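Local coordinates for jacalin-type lectin domain-containing protein (Musa acuminata, PDB 7KMU), which probably binds mannose-containing glycans as a mannose-specific jacalin-related lectin, a property thought to underlie its antiviral activity, at residues 30-41 / 53-64; 86-94 / 104-112. All blocks are in the same frame, centred on the assembly; numbering follows the deposited sequence.

Contact 1 of 2, residues 30-41 / 53-64. With EDO (1,2-ethanediol), chain F.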
ATOM      1  N   LYS B  30      15.483 -13.043   5.866  1.00  9.09           N
ATOM      2  CA  LYS B  30      16.076 -13.912   4.860  1.00  9.20           C
ATOM      3  C   LYS B  30      14.992 -14.235   3.849  1.00 12.09           C
ATOM      4  O   LYS B  30      13.905 -14.670   4.229  1.00 11.41           O
ATOM      5  CB  LYS B  30      16.624 -15.192   5.492  1.00 10.83           C
ATOM      6  CG  LYS B  30      17.295 -16.138   4.482  1.00 13.34           C
ATOM      7  CD  LYS B  30      17.841 -17.409   5.170  1.00 18.75           C
ATOM      8  CE  LYS B  30      16.794 -18.475   5.388  1.00 32.73           C
ATOM      9  NZ  LYS B  30      17.368 -19.674   6.055  1.00 45.83           N
ATOM     10  N   ILE B  31      15.276 -14.006   2.554  1.00  9.18           N
ATOM     11  CA  ILE B  31      14.333 -14.343   1.494  1.00  8.61           C
ATOM     12  C   ILE B  31      14.958 -15.432   0.651  1.00 10.81           C
ATOM     13  O   ILE B  31      16.119 -15.298   0.269  1.00 11.59           O
ATOM     14  CB  ILE B  31      13.965 -13.100   0.618  1.00 10.19           C
ATOM     15  CG1 ILE B  31      13.099 -12.101   1.428  1.00  9.19           C
ATOM     16  CG2 ILE B  31      13.277 -13.501  -0.716  1.00 10.14           C
ATOM     17  CD1 ILE B  31      12.862 -10.697   0.750  1.00 10.88           C
ATOM     18  N   ASN B  32      14.209 -16.504   0.370  1.00  9.10           N
ATOM     19  CA  ASN B  32      14.644 -17.566  -0.540  1.00  8.32           C
ATOM     20  C   ASN B  32      13.878 -17.377  -1.825  1.00 10.91           C
ATOM     21  O   ASN B  32      12.641 -17.243  -1.809  1.00  9.91           O
ATOM     22  CB  ASN B  32      14.397 -18.954   0.020  1.00 10.21           C
ATOM     23  CG  ASN B  32      15.449 -19.374   1.006  1.00 17.28           C
ATOM     24  OD1 ASN B  32      15.549 -18.833   2.110  1.00 14.75           O
ATOM     25  ND2 ASN B  32      16.280 -20.341   0.627  1.00 14.20           N
ATOM     26  N   ALA B  33      14.608 -17.347  -2.944  1.00  9.78           N
ATOM     27  CA  ALA B  33      13.972 -17.107  -4.235  1.00  9.54           C
ATOM     28  C   ALA B  33      14.728 -17.765  -5.364  1.00 12.53           C
ATOM     29  O   ALA B  33      15.945 -17.936  -5.274  1.00 13.48           O
ATOM     30  CB  ALA B  33      13.910 -15.607  -4.491  1.00 10.37           C
ATOM     31  N   GLY B  34      13.997 -18.091  -6.412  1.00 11.22           N
ATOM     32  CA  GLY B  34      14.527 -18.622  -7.666  1.00 11.78           C
ATOM     33  C   GLY B  34      13.742 -17.940  -8.760  1.00 14.52           C
ATOM     34  O   GLY B  34      13.825 -16.713  -8.912  1.00 14.63           O
ATOM     35  N   ASP B  35      12.877 -18.691  -9.445  1.00 12.24           N
ATOM     36  CA  ASP B  35      11.943 -18.099 -10.405  1.00 12.10           C
ATOM     37  C   ASP B  35      10.986 -17.170  -9.624  1.00 13.44           C
ATOM     38  O   ASP B  35      10.574 -16.133 -10.132  1.00 12.31           O
ATOM     39  CB  ASP B  35      11.064 -19.184 -11.054  1.00 15.02           C
ATOM     40  CG  ASP B  35      11.723 -20.083 -12.083  1.00 25.95           C
ATOM     41  OD1 ASP B  35      12.777 -19.696 -12.623  1.00 26.05           O
ATOM     42  OD2 ASP B  35      11.165 -21.169 -12.360  1.00 31.99           O
ATOM     43  N   ILE B  36      10.576 -17.602  -8.412  1.00 10.66           N
ATOM     44  CA  ILE B  36       9.587 -16.887  -7.609  1.00  8.73           C
ATOM     45  C   ILE B  36      10.053 -16.769  -6.150  1.00 10.13           C
ATOM     46  O   ILE B  36      11.195 -17.139  -5.849  1.00  9.92           O
ATOM     47  CB  ILE B  36       8.183 -17.583  -7.756  1.00 10.54           C
ATOM     48  CG1 ILE B  36       8.253 -19.114  -7.490  1.00 10.73           C
ATOM     49  CG2 ILE B  36       7.608 -17.350  -9.162  1.00 10.68           C
ATOM     50  CD1 ILE B  36       8.456 -19.541  -5.997  1.00 13.34           C
ATOM     51  N   ILE B  37       9.184 -16.260  -5.244  1.00  8.19           N
ATOM     52  CA  ILE B  37       9.529 -16.146  -3.828  1.00  7.32           C
ATOM     53  C   ILE B  37       9.107 -17.418  -3.092  1.00  9.56           C
ATOM     54  O   ILE B  37       7.915 -17.656  -2.885  1.00  9.36           O
ATOM     55  CB  ILE B  37       8.919 -14.869  -3.192  1.00  9.16           C
ATOM     56  CG1 ILE B  37       9.314 -13.596  -3.986  1.00  8.59           C
ATOM     57  CG2 ILE B  37       9.339 -14.766  -1.728  1.00  9.40           C
ATOM     58  CD1 ILE B  37      10.889 -13.374  -4.164  1.00 10.18           C
ATOM     59  N   ASP B  38      10.088 -18.246  -2.738  1.00  8.76           N
ATOM     60  CA  ASP B  38       9.835 -19.509  -2.053  1.00  8.19           C
ATOM     61  C   ASP B  38       9.531 -19.321  -0.580  1.00 10.98           C
ATOM     62  O   ASP B  38       8.673 -20.022  -0.037  1.00  9.58           O
ATOM     63  CB  ASP B  38      11.073 -20.402  -2.163  1.00  9.84           C
ATOM     64  CG  ASP B  38      11.325 -20.853  -3.581  1.00 12.16           C
ATOM     65  OD1 ASP B  38      12.024 -20.120  -4.323  1.00 12.63           O
ATOM     66  OD2 ASP B  38      10.802 -21.918  -3.960  1.00 13.46           O
ATOM     67  N   ALA B  39      10.260 -18.415   0.079  1.00  8.35           N
ATOM     68  CA  ALA B  39      10.118 -18.255   1.514  1.00  8.75           C
ATOM     69  C   ALA B  39      10.613 -16.925   2.026  1.00 10.79           C
ATOM     70  O   ALA B  39      11.453 -16.260   1.401  1.00  9.46           O
ATOM     71  CB  ALA B  39      10.882 -19.383   2.220  1.00  9.78           C
ATOM     72  N   ILE B  40      10.114 -16.553   3.207  1.00  8.77           N
ATOM     73  CA  ILE B  40      10.570 -15.383   3.936  1.00  7.60           C
ATOM     74  C   ILE B  40      10.721 -15.813   5.378  1.00 10.86           C
ATOM     75  O   ILE B  40       9.844 -16.488   5.927  1.00 10.75           O
ATOM     76  CB  ILE B  40       9.685 -14.114   3.734  1.00  9.65           C
ATOM     77  CG1 ILE B  40      10.340 -12.858   4.378  1.00 10.62           C
ATOM     78  CG2 ILE B  40       8.224 -14.316   4.214  1.00 11.15           C
ATOM     79  CD1 ILE B  40       9.742 -11.478   3.946  1.00 14.15           C
ATOM     80  N   GLU B  41      11.860 -15.478   5.967  1.00  9.02           N
ATOM     81  CA  GLU B  41      12.147 -15.803   7.356  1.00  9.18           C
ATOM     82  C   GLU B  41      12.523 -14.509   8.057  1.00 11.64           C
ATOM     83  O   GLU B  41      13.329 -13.738   7.534  1.00 11.73           O
ATOM     84  CB  GLU B  41      13.284 -16.832   7.421  1.00 10.83           C
ATOM     85  CG  GLU B  41      13.611 -17.285   8.827  1.00 15.22           C
ATOM     86  CD  GLU B  41      14.815 -18.199   8.867  1.00 28.93           C
ATOM     87  OE1 GLU B  41      15.926 -17.697   9.140  1.00 25.18           O
ATOM     88  OE2 GLU B  41      14.652 -19.410   8.603  1.00 28.61           O
ATOM     89  N   GLN B  53      10.974 -16.776  12.667  1.00 11.70           N
ATOM     90  CA  GLN B  53       9.832 -17.447  12.085  1.00 11.29           C
ATOM     91  C   GLN B  53      10.048 -17.577  10.593  1.00 13.23           C
ATOM     92  O   GLN B  53      10.376 -16.579   9.940  1.00 11.67           O
ATOM     93  CB  GLN B  53       8.532 -16.693  12.368  1.00 12.70           C
ATOM     94  CG  GLN B  53       8.101 -16.690  13.835  1.00 18.28           C
ATOM     95  CD  GLN B  53       7.535 -18.014  14.324  1.00 42.09           C
ATOM     96  OE1 GLN B  53       7.222 -18.934  13.551  1.00 36.24           O
ATOM     97  NE2 GLN B  53       7.378 -18.134  15.635  1.00 36.11           N
ATOM     98  N   HIS B  54       9.839 -18.787  10.054  1.00 11.80           N
ATOM     99  CA  HIS B  54       9.991 -19.112   8.634  1.00 11.14           C
ATOM    100  C   HIS B  54       8.625 -19.390   8.038  1.00 13.67           C
ATOM    101  O   HIS B  54       7.836 -20.156   8.602  1.00 12.24           O
ATOM    102  CB  HIS B  54      10.889 -20.358   8.481  1.00 11.57           C
ATOM    103  CG  HIS B  54      11.212 -20.732   7.065  1.00 14.49           C
ATOM    104  ND1 HIS B  54      10.316 -21.429   6.271  1.00 16.93           N
ATOM    105  CD2 HIS B  54      12.351 -20.529   6.369  1.00 16.04           C
ATOM    106  CE1 HIS B  54      10.932 -21.609   5.111  1.00 15.87           C
ATOM    107  NE2 HIS B  54      12.154 -21.077   5.124  1.00 16.30           N
ATOM    108  N   TYR B  55       8.350 -18.777   6.877  1.00 10.61           N
ATOM    109  CA  TYR B  55       7.108 -18.938   6.138  1.00 10.45           C
ATOM    110  C   TYR B  55       7.436 -19.343   4.710  1.00 11.88           C
ATOM    111  O   TYR B  55       8.392 -18.822   4.136  1.00 10.29           O
ATOM    112  CB  TYR B  55       6.301 -17.628   6.174  1.00 11.66           C
ATOM    113  CG  TYR B  55       6.112 -17.111   7.587  1.00 12.40           C
ATOM    114  CD1 TYR B  55       5.237 -17.738   8.465  1.00 14.24           C
ATOM    115  CD2 TYR B  55       6.857 -16.036   8.064  1.00 13.42           C
ATOM    116  CE1 TYR B  55       5.081 -17.291   9.779  1.00 15.00           C
ATOM    117  CE2 TYR B  55       6.706 -15.574   9.375  1.00 14.58           C
ATOM    118  CZ  TYR B  55       5.814 -16.207  10.225  1.00 16.90           C
ATOM    119  OH  TYR B  55       5.634 -15.750  11.514  1.00 20.17           O
ATOM    120  N   GLY B  56       6.685 -20.294   4.179  1.00  9.30           N
ATOM    121  CA  GLY B  56       6.915 -20.814   2.834  1.00 10.06           C
ATOM    122  C   GLY B  56       7.654 -22.138   2.823  1.00 14.31           C
ATOM    123  O   GLY B  56       7.826 -22.784   3.868  1.00 14.89           O
ATOM    124  N   GLY B  57       8.111 -22.521   1.638  1.00 10.92           N
ATOM    125  CA  GLY B  57       8.771 -23.801   1.399  1.00 10.84           C
ATOM    126  C   GLY B  57      10.269 -23.842   1.572  1.00 13.21           C
ATOM    127  O   GLY B  57      10.873 -22.953   2.183  1.00 11.72           O
ATOM    128  N   THR B  58      10.872 -24.918   1.037  1.00 12.10           N
ATOM    129  CA  THR B  58      12.305 -25.151   1.216  1.00 11.92           C
ATOM    130  C   THR B  58      13.170 -24.826  -0.016  1.00 15.39           C
ATOM    131  O   THR B  58      14.385 -25.032   0.031  1.00 15.73           O
ATOM    132  CB  THR B  58      12.515 -26.613   1.674  1.00 18.83           C
ATOM    133  OG1 THR B  58      12.021 -27.476   0.649  1.00 20.96           O
ATOM    134  CG2 THR B  58      11.804 -26.926   2.995  1.00 18.76           C
ATOM    135  N   GLY B  59      12.555 -24.327  -1.091  1.00 12.32           N
ATOM    136  CA  GLY B  59      13.281 -24.028  -2.325  1.00 12.14           C
ATOM    137  C   GLY B  59      13.919 -22.651  -2.383  1.00 14.34           C
ATOM    138  O   GLY B  59      13.879 -21.892  -1.406  1.00 13.07           O
ATOM    139  N   GLY B  60      14.581 -22.379  -3.509  1.00 12.44           N
ATOM    140  CA  GLY B  60      15.213 -21.096  -3.791  1.00 11.77           C
ATOM    141  C   GLY B  60      16.533 -20.822  -3.099  1.00 14.76           C
ATOM    142  O   GLY B  60      16.909 -21.499  -2.135  1.00 14.54           O
ATOM    143  N   GLU B  61      17.238 -19.800  -3.598  1.00 12.39           N
ATOM    144  CA  GLU B  61      18.523 -19.376  -3.077  1.00 12.56           C
ATOM    145  C   GLU B  61      18.287 -18.350  -1.978  1.00 13.87           C
ATOM    146  O   GLU B  61      17.457 -17.454  -2.157  1.00 12.76           O
ATOM    147  CB  GLU B  61      19.389 -18.764  -4.207  1.00 14.99           C
ATOM    148  CG  GLU B  61      20.796 -18.356  -3.781  1.00 27.85           C
ATOM    149  CD  GLU B  61      21.641 -17.574  -4.774  1.00 50.32           C
ATOM    150  OE1 GLU B  61      21.170 -17.322  -5.908  1.00 47.71           O
ATOM    151  OE2 GLU B  61      22.782 -17.208  -4.409  1.00 43.77           O
ATOM    152  N   PRO B  62      19.028 -18.431  -0.868  1.00 11.48           N
ATOM    153  CA  PRO B  62      18.821 -17.459   0.210  1.00 12.08           C
ATOM    154  C   PRO B  62      19.655 -16.201   0.080  1.00 14.91           C
ATOM    155  O   PRO B  62      20.773 -16.209  -0.457  1.00 15.34           O
ATOM    156  CB  PRO B  62      19.258 -18.232   1.454  1.00 13.63           C
ATOM    157  CG  PRO B  62      20.379 -19.128   0.936  1.00 17.11           C
ATOM    158  CD  PRO B  62      20.002 -19.482  -0.475  1.00 12.66           C
ATOM    159  N   HIS B  63      19.082 -15.114   0.602  1.00 11.28           N
ATOM    160  CA  HIS B  63      19.737 -13.816   0.730  0.50 10.08           C
ATOM    161  C   HIS B  63      19.257 -13.236   2.032  1.00 12.81           C
ATOM    162  O   HIS B  63      18.097 -13.427   2.408  1.00 11.40           O
ATOM    163  CB  HIS B  63      19.458 -12.856  -0.432  0.50 10.13           C
ATOM    164  CG  HIS B  63      20.167 -13.217  -1.700  0.50 12.48           C
ATOM    165  ND1 HIS B  63      19.526 -13.921  -2.699  0.50 13.99           N
ATOM    166  CD2 HIS B  63      21.421 -12.916  -2.112  0.50 13.96           C
ATOM    167  CE1 HIS B  63      20.412 -14.055  -3.672  0.50 13.29           C
ATOM    168  NE2 HIS B  63      21.568 -13.471  -3.364  0.50 13.56           N
ATOM    169  N   GLU B  64      20.144 -12.565   2.740  1.00 11.93           N
ATOM    170  CA  GLU B  64      19.809 -12.055   4.061  1.00 11.55           C
ATOM    171  C   GLU B  64      20.296 -10.647   4.320  1.00 14.29           C
ATOM    172  O   GLU B  64      21.346 -10.239   3.809  1.00 14.55           O
ATOM    173  CB  GLU B  64      20.408 -13.043   5.088  1.00 14.05           C
ATOM    174  CG  GLU B  64      20.112 -12.810   6.557  1.00 28.18           C
ATOM    175  CD  GLU B  64      20.825 -13.790   7.474  1.00 53.07           C
ATOM    176  OE1 GLU B  64      20.997 -14.968   7.081  1.00 41.50           O
ATOM    177  OE2 GLU B  64      21.199 -13.380   8.596  1.00 54.96           O
TER
HETATM  178  C1  EDO F 202      16.196 -14.048   9.394  1.00 22.24           C
HETATM  179  O1  EDO F 202      15.937 -15.119  10.254  1.00 25.25           O
HETATM  180  C2  EDO F 202      17.624 -14.214   8.843  1.00 26.26           C
HETATM  181  O2  EDO F 202      18.589 -14.038   9.875  1.00 29.76           O
HETATM  182  O   HOH W   1       9.883 -23.595  -2.071  1.00 14.57           O
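With chi1 near -80°, which puts its CG on the side of the backbone N, N32 swings its amide across P62 to the backbone of G60; D38, turned alike (chi1 -67°), lays its carboxylate against G59 and G60. Both lie in one four-stranded Greek-key sheet of the jacalin beta-prism, where strand 30-33 pairs antiparallel with 61-64 and 37-41 with 53-56. The glycine-rich run 57-60 links the two outer strands, packing against N32 and D38 beside a classic beta bulge in which N32 O accepts from both D38 N and A39 N. N32 ND2 reaches G60 O at 3.1 Å, with G60 O close to the amide plane but ND2 above the G60 carbonyl plane. Glycine suits position 60 because a CB there would collide with D38 OD1 and A33 N. As in other banana lectins, the turn 34-38 and the glycines at 59-60 probably belong to a second sugar site. At the other end, E41 crosses H54 at about a right angle; its OE2 meets the ring edge, 3.4 Å from CD2, the two planes 65° apart. An ethanediol, probably from the crystallisation liquor, spans E41 OE1 (2.8 Å from its O1) and, weakly, E64 OE2. One water joins corner to loop, donating to D38 OD2 at 2.7 Å and accepting from G59 N at 2.9 Å.

Contact 2 of 2, residues 86-94 / 104-112; sequences LTIIGKLTL and FGAYEGTPF
I89 sends CD1 to F112, whose CE1 lies 3.9 Å away, the two side chains crossing at about a right angle; F112 holds its CG between backbone N and carbonyl carbon (chi1 60°), which brings the ring to I89 and L92. At G90 the backbone itself makes the contact: its O takes a CA-H...O approach from G105 CA at 3.3 Å, and glycine suits 105, where a CB would run into G90 O and into the preceding carbonyl. K91 follows, fully extended beyond CG, its aliphatic part running past Y107 O (3.2 Å from K91 CG), a buried carbonyl oxygen with no hydrogen-bonding partner in the model. Here the connection after F104, in a Greek-key sheet of the beta-prism, carries the chain past strands 86-96 and 73-83 to strand 110-116, on the far edge. The long lysine chain carries NZ out to the loop, where it forms a salt bridge with E108 OE2 at 2.8 Å, meeting the oxygen on its anti side, 21° out of the carboxylate plane, and a water also links NZ to A106 O. L92 exchanges two backbone hydrogen bonds with F104, and its CD1 touches F112 CZ at 4.0 Å.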
ATOM      1  N   LEU B  86      -0.729 -21.207 -10.417  1.00 17.39           N
ATOM      2  CA  LEU B  86      -0.872 -20.653  -9.063  1.00 15.20           C
ATOM      3  C   LEU B  86      -0.704 -19.140  -9.166  1.00 16.85           C
ATOM      4  O   LEU B  86       0.022 -18.678 -10.045  1.00 17.44           O
ATOM      5  CB  LEU B  86       0.234 -21.169  -8.110  1.00 14.62           C
ATOM      6  CG  LEU B  86       0.281 -22.665  -7.794  1.00 19.28           C
ATOM      7  CD1 LEU B  86       1.493 -22.984  -6.958  1.00 20.09           C
ATOM      8  CD2 LEU B  86      -0.973 -23.121  -7.081  1.00 21.59           C
ATOM      9  N   THR B  87      -1.321 -18.376  -8.261  1.00 11.51           N
ATOM     10  CA  THR B  87      -1.150 -16.920  -8.203  1.00 10.62           C
ATOM     11  C   THR B  87      -0.351 -16.675  -6.918  1.00 12.02           C
ATOM     12  O   THR B  87      -0.869 -16.898  -5.825  1.00 12.39           O
ATOM     13  CB  THR B  87      -2.513 -16.196  -8.193  1.00 14.33           C
ATOM     14  OG1 THR B  87      -3.239 -16.536  -9.381  1.00 16.61           O
ATOM     15  CG2 THR B  87      -2.373 -14.681  -8.124  1.00 15.01           C
ATOM     16  N   ILE B  88       0.918 -16.273  -7.047  1.00  8.83           N
ATOM     17  CA  ILE B  88       1.822 -16.132  -5.892  1.00  8.45           C
ATOM     18  C   ILE B  88       2.697 -14.871  -6.036  1.00 10.84           C
ATOM     19  O   ILE B  88       2.579 -14.135  -7.018  1.00 10.43           O
ATOM     20  CB  ILE B  88       2.713 -17.418  -5.762  1.00 10.22           C
ATOM     21  CG1 ILE B  88       3.654 -17.582  -6.974  1.00 10.62           C
ATOM     22  CG2 ILE B  88       1.870 -18.711  -5.539  1.00  9.52           C
ATOM     23  CD1 ILE B  88       4.711 -18.682  -6.809  1.00 13.18           C
ATOM     24  N   ILE B  89       3.610 -14.655  -5.080  1.00  7.83           N
ATOM     25  CA  ILE B  89       4.567 -13.538  -5.161  1.00  6.74           C
ATOM     26  C   ILE B  89       5.772 -14.028  -5.986  1.00 10.23           C
ATOM     27  O   ILE B  89       6.432 -15.015  -5.624  1.00 10.42           O
ATOM     28  CB  ILE B  89       4.973 -13.046  -3.748  1.00  8.69           C
ATOM     29  CG1 ILE B  89       3.740 -12.684  -2.881  1.00  9.00           C
ATOM     30  CG2 ILE B  89       5.974 -11.856  -3.845  1.00  9.38           C
ATOM     31  CD1 ILE B  89       2.769 -11.619  -3.531  1.00 11.17           C
ATOM     32  N   GLY B  90       6.035 -13.340  -7.101  1.00  8.54           N
ATOM     33  CA  GLY B  90       7.109 -13.723  -8.009  1.00  8.51           C
ATOM     34  C   GLY B  90       8.376 -12.907  -7.867  1.00 10.39           C
ATOM     35  O   GLY B  90       9.451 -13.379  -8.252  1.00 10.66           O
ATOM     36  N   LYS B  91       8.256 -11.665  -7.333  1.00  8.48           N
ATOM     37  CA  LYS B  91       9.387 -10.761  -7.123  1.00  8.10           C
ATOM     38  C   LYS B  91       9.129  -9.972  -5.862  1.00  9.33           C
ATOM     39  O   LYS B  91       7.978  -9.631  -5.577  1.00  8.96           O
ATOM     40  CB  LYS B  91       9.546  -9.781  -8.292  1.00 11.44           C
ATOM     41  CG  LYS B  91      10.374 -10.336  -9.421  1.00 20.20           C
ATOM     42  CD  LYS B  91      10.786  -9.243 -10.403  1.00 20.66           C
ATOM     43  CE  LYS B  91      11.603  -9.865 -11.487  1.00 25.43           C
ATOM     44  NZ  LYS B  91      12.099  -8.858 -12.455  1.00 20.58           N
ATOM     45  N   LEU B  92      10.191  -9.690  -5.086  1.00  7.50           N
ATOM     46  CA  LEU B  92      10.047  -8.933  -3.859  1.00  7.50           C
ATOM     47  C   LEU B  92      11.319  -8.144  -3.555  1.00 10.02           C
ATOM     48  O   LEU B  92      12.428  -8.655  -3.729  1.00  9.32           O
ATOM     49  CB  LEU B  92       9.732  -9.899  -2.689  1.00  8.08           C
ATOM     50  CG  LEU B  92       9.252  -9.270  -1.377  1.00 11.57           C
ATOM     51  CD1 LEU B  92       7.911  -8.514  -1.565  1.00 11.38           C
ATOM     52  CD2 LEU B  92       9.090 -10.353  -0.298  1.00 13.05           C
ATOM     53  N   THR B  93      11.138  -6.916  -3.054  1.00  8.02           N
ATOM     54  CA  THR B  93      12.202  -6.027  -2.616  1.00  7.79           C
ATOM     55  C   THR B  93      11.766  -5.381  -1.313  1.00 10.37           C
ATOM     56  O   THR B  93      10.578  -5.036  -1.152  1.00  9.67           O
ATOM     57  CB  THR B  93      12.433  -4.899  -3.654  1.00 10.70           C
ATOM     58  OG1 THR B  93      12.776  -5.436  -4.938  1.00 11.81           O
ATOM     59  CG2 THR B  93      13.536  -3.910  -3.233  1.00 10.77           C
ATOM     60  N   LEU B  94      12.720  -5.197  -0.392  1.00  8.67           N
ATOM     61  CA  LEU B  94      12.512  -4.410   0.827  1.00  8.61           C
ATOM     62  C   LEU B  94      13.526  -3.291   0.783  1.00 11.89           C
ATOM     63  O   LEU B  94      14.710  -3.558   0.523  1.00 11.28           O
ATOM     64  CB  LEU B  94      12.674  -5.209   2.135  1.00  9.01           C
ATOM     65  CG  LEU B  94      11.731  -6.393   2.334  1.00 12.53           C
ATOM     66  CD1 LEU B  94      12.067  -7.138   3.618  1.00 13.20           C
ATOM     67  CD2 LEU B  94      10.263  -5.935   2.383  1.00 13.12           C
ATOM     68  N   PHE B 104      14.481  -9.801  -5.569  1.00  8.96           N
ATOM     69  CA  PHE B 104      14.652 -11.247  -5.643  1.00  8.77           C
ATOM     70  C   PHE B 104      13.491 -11.818  -6.427  1.00 10.09           C
ATOM     71  O   PHE B 104      12.390 -11.256  -6.398  1.00  9.92           O
ATOM     72  CB  PHE B 104      14.735 -11.881  -4.253  1.00  9.52           C
ATOM     73  CG  PHE B 104      15.826 -11.263  -3.427  1.00  8.63           C
ATOM     74  CD1 PHE B 104      17.157 -11.322  -3.844  1.00 10.91           C
ATOM     75  CD2 PHE B 104      15.528 -10.575  -2.259  1.00 10.00           C
ATOM     76  CE1 PHE B 104      18.161 -10.707  -3.105  1.00 11.37           C
ATOM     77  CE2 PHE B 104      16.542  -9.989  -1.498  1.00 11.73           C
ATOM     78  CZ  PHE B 104      17.851 -10.052  -1.932  1.00 10.39           C
ATOM     79  N   GLY B 105      13.736 -12.921  -7.126  1.00  9.75           N
ATOM     80  CA  GLY B 105      12.716 -13.544  -7.955  1.00 10.10           C
ATOM     81  C   GLY B 105      12.870 -13.110  -9.396  1.00 14.18           C
ATOM     82  O   GLY B 105      13.516 -12.096  -9.675  1.00 14.95           O
ATOM     83  N   ALA B 106      12.297 -13.877 -10.326  1.00 11.95           N
ATOM     84  CA  ALA B 106      12.448 -13.589 -11.755  1.00 12.57           C
ATOM     85  C   ALA B 106      11.145 -13.305 -12.497  1.00 17.30           C
ATOM     86  O   ALA B 106      11.176 -12.672 -13.557  1.00 18.86           O
ATOM     87  CB  ALA B 106      13.187 -14.737 -12.429  1.00 13.33           C
ATOM     88  N   TYR B 107      10.007 -13.774 -11.975  1.00 13.12           N
ATOM     89  CA  TYR B 107       8.716 -13.598 -12.632  1.00 12.51           C
ATOM     90  C   TYR B 107       8.074 -12.247 -12.372  1.00 15.39           C
ATOM     91  O   TYR B 107       8.143 -11.728 -11.258  1.00 14.74           O
ATOM     92  CB  TYR B 107       7.739 -14.703 -12.186  1.00 13.90           C
ATOM     93  CG  TYR B 107       7.781 -15.978 -13.003  1.00 15.53           C
ATOM     94  CD1 TYR B 107       8.967 -16.691 -13.161  1.00 16.66           C
ATOM     95  CD2 TYR B 107       6.614 -16.533 -13.517  1.00 17.26           C
ATOM     96  CE1 TYR B 107       9.002 -17.894 -13.864  1.00 18.28           C
ATOM     97  CE2 TYR B 107       6.636 -17.731 -14.230  1.00 18.74           C
ATOM     98  CZ  TYR B 107       7.832 -18.407 -14.402  1.00 24.79           C
ATOM     99  OH  TYR B 107       7.860 -19.588 -15.102  1.00 28.13           O
ATOM    100  N   GLU B 108       7.402 -11.698 -13.399  1.00 13.50           N
ATOM    101  CA  GLU B 108       6.656 -10.453 -13.270  1.00 13.05           C
ATOM    102  C   GLU B 108       5.178 -10.691 -13.605  1.00 14.78           C
ATOM    103  O   GLU B 108       4.816 -11.737 -14.168  1.00 14.91           O
ATOM    104  CB  GLU B 108       7.273  -9.315 -14.109  1.00 14.39           C
ATOM    105  CG  GLU B 108       8.610  -8.845 -13.552  1.00 17.30           C
ATOM    106  CD  GLU B 108       9.181  -7.542 -14.083  1.00 31.29           C
ATOM    107  OE1 GLU B 108       8.556  -6.925 -14.975  1.00 27.36           O
ATOM    108  OE2 GLU B 108      10.255  -7.130 -13.590  1.00 23.36           O
ATOM    109  N   GLY B 109       4.335  -9.756 -13.206  1.00 12.73           N
ATOM    110  CA  GLY B 109       2.899  -9.852 -13.427  1.00 12.56           C
ATOM    111  C   GLY B 109       2.229  -8.549 -13.082  1.00 15.67           C
ATOM    112  O   GLY B 109       2.376  -7.565 -13.821  1.00 16.99           O
ATOM    113  N   THR B 110       1.527  -8.514 -11.935  1.00 10.83           N
ATOM    114  CA  THR B 110       0.852  -7.303 -11.485  1.00 10.37           C
ATOM    115  C   THR B 110       1.696  -6.678 -10.377  1.00 13.36           C
ATOM    116  O   THR B 110       1.836  -7.287  -9.320  1.00 12.22           O
ATOM    117  CB  THR B 110      -0.582  -7.595 -11.013  1.00 14.16           C
ATOM    118  OG1 THR B 110      -1.282  -8.262 -12.068  1.00 15.34           O
ATOM    119  CG2 THR B 110      -1.344  -6.328 -10.648  1.00 15.87           C
ATOM    120  N   PRO B 111       2.319  -5.508 -10.600  1.00 10.05           N
ATOM    121  CA  PRO B 111       3.143  -4.924  -9.540  1.00  9.70           C
ATOM    122  C   PRO B 111       2.343  -4.371  -8.379  1.00 12.28           C
ATOM    123  O   PRO B 111       1.180  -3.995  -8.525  1.00 12.85           O
ATOM    124  CB  PRO B 111       3.896  -3.799 -10.251  1.00 11.18           C
ATOM    125  CG  PRO B 111       2.978  -3.386 -11.345  1.00 14.67           C
ATOM    126  CD  PRO B 111       2.312  -4.660 -11.814  1.00 11.03           C
ATOM    127  N   PHE B 112       2.988  -4.341  -7.214  1.00  8.89           N
ATOM    128  CA  PHE B 112       2.469  -3.715  -6.005  1.00  8.78           C
ATOM    129  C   PHE B 112       3.623  -2.954  -5.364  1.00 10.90           C
ATOM    130  O   PHE B 112       4.800  -3.334  -5.516  1.00  9.62           O
ATOM    131  CB  PHE B 112       1.843  -4.708  -5.015  1.00  9.55           C
ATOM    132  CG  PHE B 112       2.747  -5.794  -4.476  1.00  9.11           C
ATOM    133  CD1 PHE B 112       2.898  -6.993  -5.157  1.00 10.98           C
ATOM    134  CD2 PHE B 112       3.420  -5.629  -3.264  1.00  9.85           C
ATOM    135  CE1 PHE B 112       3.730  -8.002  -4.656  1.00 10.64           C
ATOM    136  CE2 PHE B 112       4.263  -6.630  -2.769  1.00 10.84           C
ATOM    137  CZ  PHE B 112       4.409  -7.814  -3.469  1.00  9.94           C
TER
HETATM  138  O   HOH W   2      12.967 -10.759 -14.325  1.00 40.40           O

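After strands 5-11 and 16-19, strand 25-33 turns at 34-36 into 37-46; contact 1 closes first as 53-56 pairs with 37-41, then again as 61-64 pairs with 30-33 on the opposite edge of the sheet. The sheet of 73-83 and 86-96 follows, and contact 2 closes as 100-104 and the loop to 110-116 return to strand 86-96. The two contacts are in series, neither nested nor crossed. Their sheets meet through backbone: D35 O lies 2.8 Å from A106 N, and I37 N 3.0 Å from I89 O, both probable hydrogen bonds. The stacked rings of H63 and F104 join them too, while I132 of the sheet that holds 5-11 packs on I37 and I89.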